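Local coordinates for protein beta-lactamase (Mycobacterium tuberculosis, PDB 4WHI) that is of unknown function but forms the C-terminal beta-sheet domain of a penicillin-binding protein that may act as a beta-lactamase, at residues Ala33-His38 against Asp85-Glu90. Residues are numbered along the deposited sequence; the frame is centred on the assembly and turned at random.
Sequences ATVTYH and DTLNLE
Leu87 meets the strand 33-38 through a single methyl, CD2, which touches two residues at once. Leu87 CD2 lies 4.0 Å from Ala33 CB and equally 4.0 Å from Val35 CG2, so the branch is shared between side chains two positions apart on one strand. Val35 and Leu87 approach tip to tip. In Val35 the touching methyl is the one anti to the carbonyl carbon, beside the backbone N, since CG1 takes the place anti to N (chi1 -180°). In Leu87, CG stands anti to the backbone N (chi1 169°) and chi2 of 58° turns CD1 aside, so CD2 continues the chain outward to both partners. No hydrogen bond joins the segments: the nearest CA pair, Ala33 and Leu87, is 8.3 Å apart, too far for paired strands. Strands 33-38 and 86-89 are second and seventh in an eight-strand antiparallel meander, yet the CB atoms of Ala33, Val35, Leu87 and Leu89 all point at the partner strand, consistent with a sheet curled round a common core. Only about 105 Å² is buried between them, yet all three touching residues are buried in the whole domain. Leu89 CD1 lies 4.6 Å from Ala33 CB, at the cluster's margin. Phe82 packs on both Val35 and Leu87, as does Tyr25, while Phe100 and Leu44 each cover Ala33 and Leu89. Backbone hydrogen bonds to Tyr25 and Gly23 fix Ala33 and Val35.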
ATOM      1  N   ALA A  33       5.221  -8.550  -3.407  1.00 12.87           N
ATOM      2  CA  ALA A  33       4.119  -7.871  -2.745  1.00 11.80           C
ATOM      3  C   ALA A  33       2.863  -8.334  -3.457  1.00 11.81           C
ATOM      4  O   ALA A  33       2.720  -8.132  -4.659  1.00 12.17           O
ATOM      5  CB  ALA A  33       4.271  -6.372  -2.866  1.00 12.95           C
ATOM      6  N   THR A  34       1.966  -8.978  -2.722  1.00 11.70           N
ATOM      7  CA  THR A  34       0.770  -9.561  -3.309  1.00 12.33           C
ATOM      8  C   THR A  34      -0.430  -8.693  -2.979  1.00 11.47           C
ATOM      9  O   THR A  34      -0.737  -8.472  -1.813  1.00 10.99           O
ATOM     10  CB  THR A  34       0.558 -11.003  -2.814  1.00 13.61           C
ATOM     11  OG1 THR A  34       1.703 -11.787  -3.164  1.00 14.55           O
ATOM     12  CG2 THR A  34      -0.674 -11.623  -3.455  1.00 14.03           C
ATOM     13  N   VAL A  35      -1.096  -8.197  -4.021  1.00 11.18           N
ATOM     14  CA  VAL A  35      -2.252  -7.325  -3.869  1.00 11.25           C
ATOM     15  C   VAL A  35      -3.493  -8.110  -4.295  1.00 10.47           C
ATOM     16  O   VAL A  35      -3.560  -8.635  -5.411  1.00 10.44           O
ATOM     17  CB  VAL A  35      -2.098  -6.027  -4.686  1.00 11.69           C
ATOM     18  CG1 VAL A  35      -3.314  -5.133  -4.500  1.00 12.54           C
ATOM     19  CG2 VAL A  35      -0.828  -5.286  -4.278  1.00 11.83           C
ATOM     20  N   THR A  36      -4.448  -8.216  -3.377  1.00 10.29           N
ATOM     21  CA  THR A  36      -5.668  -8.976  -3.599  1.00 10.33           C
ATOM     22  C   THR A  36      -6.878  -8.117  -3.248  1.00 10.02           C
ATOM     23  O   THR A  36      -6.763  -7.097  -2.564  1.00 10.14           O
ATOM     24  CB  THR A  36      -5.708 -10.279  -2.761  1.00 10.29           C
ATOM     25  OG1 THR A  36      -5.606  -9.960  -1.366  1.00 11.40           O
ATOM     26  CG2 THR A  36      -4.592 -11.253  -3.169  1.00 11.67           C
ATOM     27  N   TYR A  37      -8.043  -8.551  -3.712  1.00  9.89           N
ATOM     28  CA  TYR A  37      -9.283  -7.819  -3.510  1.00  9.92           C
ATOM     29  C   TYR A  37     -10.279  -8.716  -2.800  1.00 10.31           C
ATOM     30  O   TYR A  37     -10.441  -9.890  -3.164  1.00 11.41           O
ATOM     31  CB  TYR A  37      -9.853  -7.382  -4.863  1.00 10.21           C
ATOM     32  CG  TYR A  37     -11.242  -6.779  -4.811  1.00 10.53           C
ATOM     33  CD1 TYR A  37     -12.379  -7.580  -4.932  1.00 11.63           C
ATOM     34  CD2 TYR A  37     -11.420  -5.412  -4.670  1.00 11.29           C
ATOM     35  CE1 TYR A  37     -13.652  -7.028  -4.893  1.00 13.47           C
ATOM     36  CE2 TYR A  37     -12.687  -4.852  -4.635  1.00 13.43           C
ATOM     37  CZ  TYR A  37     -13.798  -5.663  -4.758  1.00 14.44           C
ATOM     38  OH  TYR A  37     -15.054  -5.105  -4.726  1.00 19.01           O
ATOM     39  N   HIS A  38     -10.941  -8.176  -1.785  1.00 10.43           N
ATOM     40  CA  HIS A  38     -11.999  -8.909  -1.106  1.00 12.43           C
ATOM     41  C   HIS A  38     -13.109  -7.975  -0.642  1.00 13.72           C
ATOM     42  O   HIS A  38     -12.857  -7.050   0.116  1.00 13.70           O
ATOM     43  CB  HIS A  38     -11.434  -9.689   0.084  1.00 13.49           C
ATOM     44  CG  HIS A  38     -12.434 -10.589   0.731  1.00 15.28           C
ATOM     45  ND1 HIS A  38     -12.926 -10.369   1.997  1.00 16.65           N
ATOM     46  CD2 HIS A  38     -13.069 -11.688   0.267  1.00 17.57           C
ATOM     47  CE1 HIS A  38     -13.798 -11.306   2.298  1.00 18.98           C
ATOM     48  NE2 HIS A  38     -13.906 -12.117   1.263  1.00 18.72           N
ATOM     49  N   ASP A  85       2.711  -1.298 -14.156  1.00 21.29           N
ATOM     50  CA  ASP A  85       3.001  -2.604 -13.581  1.00 22.06           C
ATOM     51  C   ASP A  85       3.927  -2.519 -12.358  1.00 19.36           C
ATOM     52  O   ASP A  85       4.449  -3.534 -11.916  1.00 19.35           O
ATOM     53  CB  ASP A  85       3.570  -3.544 -14.652  1.00 26.39           C
ATOM     54  CG  ASP A  85       2.485  -4.129 -15.563  1.00 32.32           C
ATOM     55  OD1 ASP A  85       1.274  -3.993 -15.261  1.00 35.08           O
ATOM     56  OD2 ASP A  85       2.848  -4.742 -16.586  1.00 43.67           O
ATOM     57  N   THR A  86       4.102  -1.322 -11.800  1.00 16.49           N
ATOM     58  CA  THR A  86       4.957  -1.146 -10.628  1.00 17.50           C
ATOM     59  C   THR A  86       4.159  -0.711  -9.406  1.00 16.82           C
ATOM     60  O   THR A  86       3.151   0.012  -9.509  1.00 16.70           O
ATOM     61  CB  THR A  86       6.097  -0.127 -10.858  1.00 20.23           C
ATOM     62  OG1 THR A  86       5.580   1.212 -10.852  1.00 21.40           O
ATOM     63  CG2 THR A  86       6.826  -0.403 -12.169  1.00 21.89           C
ATOM     64  N   LEU A  87       4.629  -1.172  -8.253  1.00 14.69           N
ATOM     65  CA  LEU A  87       4.146  -0.737  -6.962  1.00 13.94           C
ATOM     66  C   LEU A  87       5.361  -0.264  -6.172  1.00 13.89           C
ATOM     67  O   LEU A  87       6.312  -1.017  -6.007  1.00 14.97           O
ATOM     68  CB  LEU A  87       3.477  -1.904  -6.247  1.00 13.73           C
ATOM     69  CG  LEU A  87       3.133  -1.729  -4.769  1.00 13.28           C
ATOM     70  CD1 LEU A  87       2.205  -0.540  -4.558  1.00 14.13           C
ATOM     71  CD2 LEU A  87       2.506  -3.005  -4.249  1.00 14.41           C
ATOM     72  N   ASN A  88       5.330   0.981  -5.707  1.00 13.37           N
ATOM     73  CA  ASN A  88       6.390   1.514  -4.865  1.00 14.71           C
ATOM     74  C   ASN A  88       5.888   1.622  -3.441  1.00 14.62           C
ATOM     75  O   ASN A  88       4.887   2.288  -3.181  1.00 14.15           O
ATOM     76  CB  ASN A  88       6.854   2.888  -5.353  1.00 16.75           C
ATOM     77  CG  ASN A  88       7.979   3.455  -4.503  1.00 20.01           C
ATOM     78  OD1 ASN A  88       7.733   4.084  -3.480  1.00 22.79           O
ATOM     79  ND2 ASN A  88       9.218   3.223  -4.920  1.00 22.55           N
ATOM     80  N   LEU A  89       6.583   0.946  -2.536  1.00 15.17           N
ATOM     81  CA  LEU A  89       6.287   0.990  -1.112  1.00 15.32           C
ATOM     82  C   LEU A  89       7.358   1.819  -0.425  1.00 17.29           C
ATOM     83  O   LEU A  89       8.510   1.385  -0.297  1.00 17.89           O
ATOM     84  CB  LEU A  89       6.287  -0.422  -0.539  1.00 14.01           C
ATOM     85  CG  LEU A  89       5.271  -1.399  -1.120  1.00 12.71           C
ATOM     86  CD1 LEU A  89       5.385  -2.716  -0.372  1.00 13.44           C
ATOM     87  CD2 LEU A  89       3.853  -0.844  -1.038  1.00 12.53           C
ATOM     88  N   GLU A  90       6.988   3.017   0.014  1.00 18.68           N
ATOM     89  CA  GLU A  90       7.968   3.916   0.616  1.00 20.68           C
ATOM     90  C   GLU A  90       8.675   3.299   1.827  1.00 20.53           C
ATOM     91  O   GLU A  90       9.865   3.542   2.034  1.00 21.33           O
ATOM     92  CB  GLU A  90       7.355   5.276   0.952  1.00 25.05           C
ATOM     93  CG  GLU A  90       6.214   5.251   1.950  1.00 27.65           C
ATOM     94  CD  GLU A  90       5.919   6.617   2.563  1.00 30.87           C
ATOM     95  OE1 GLU A  90       6.739   7.547   2.425  1.00 41.55           O
ATOM     96  OE2 GLU A  90       4.857   6.761   3.192  1.00 27.06           O
TER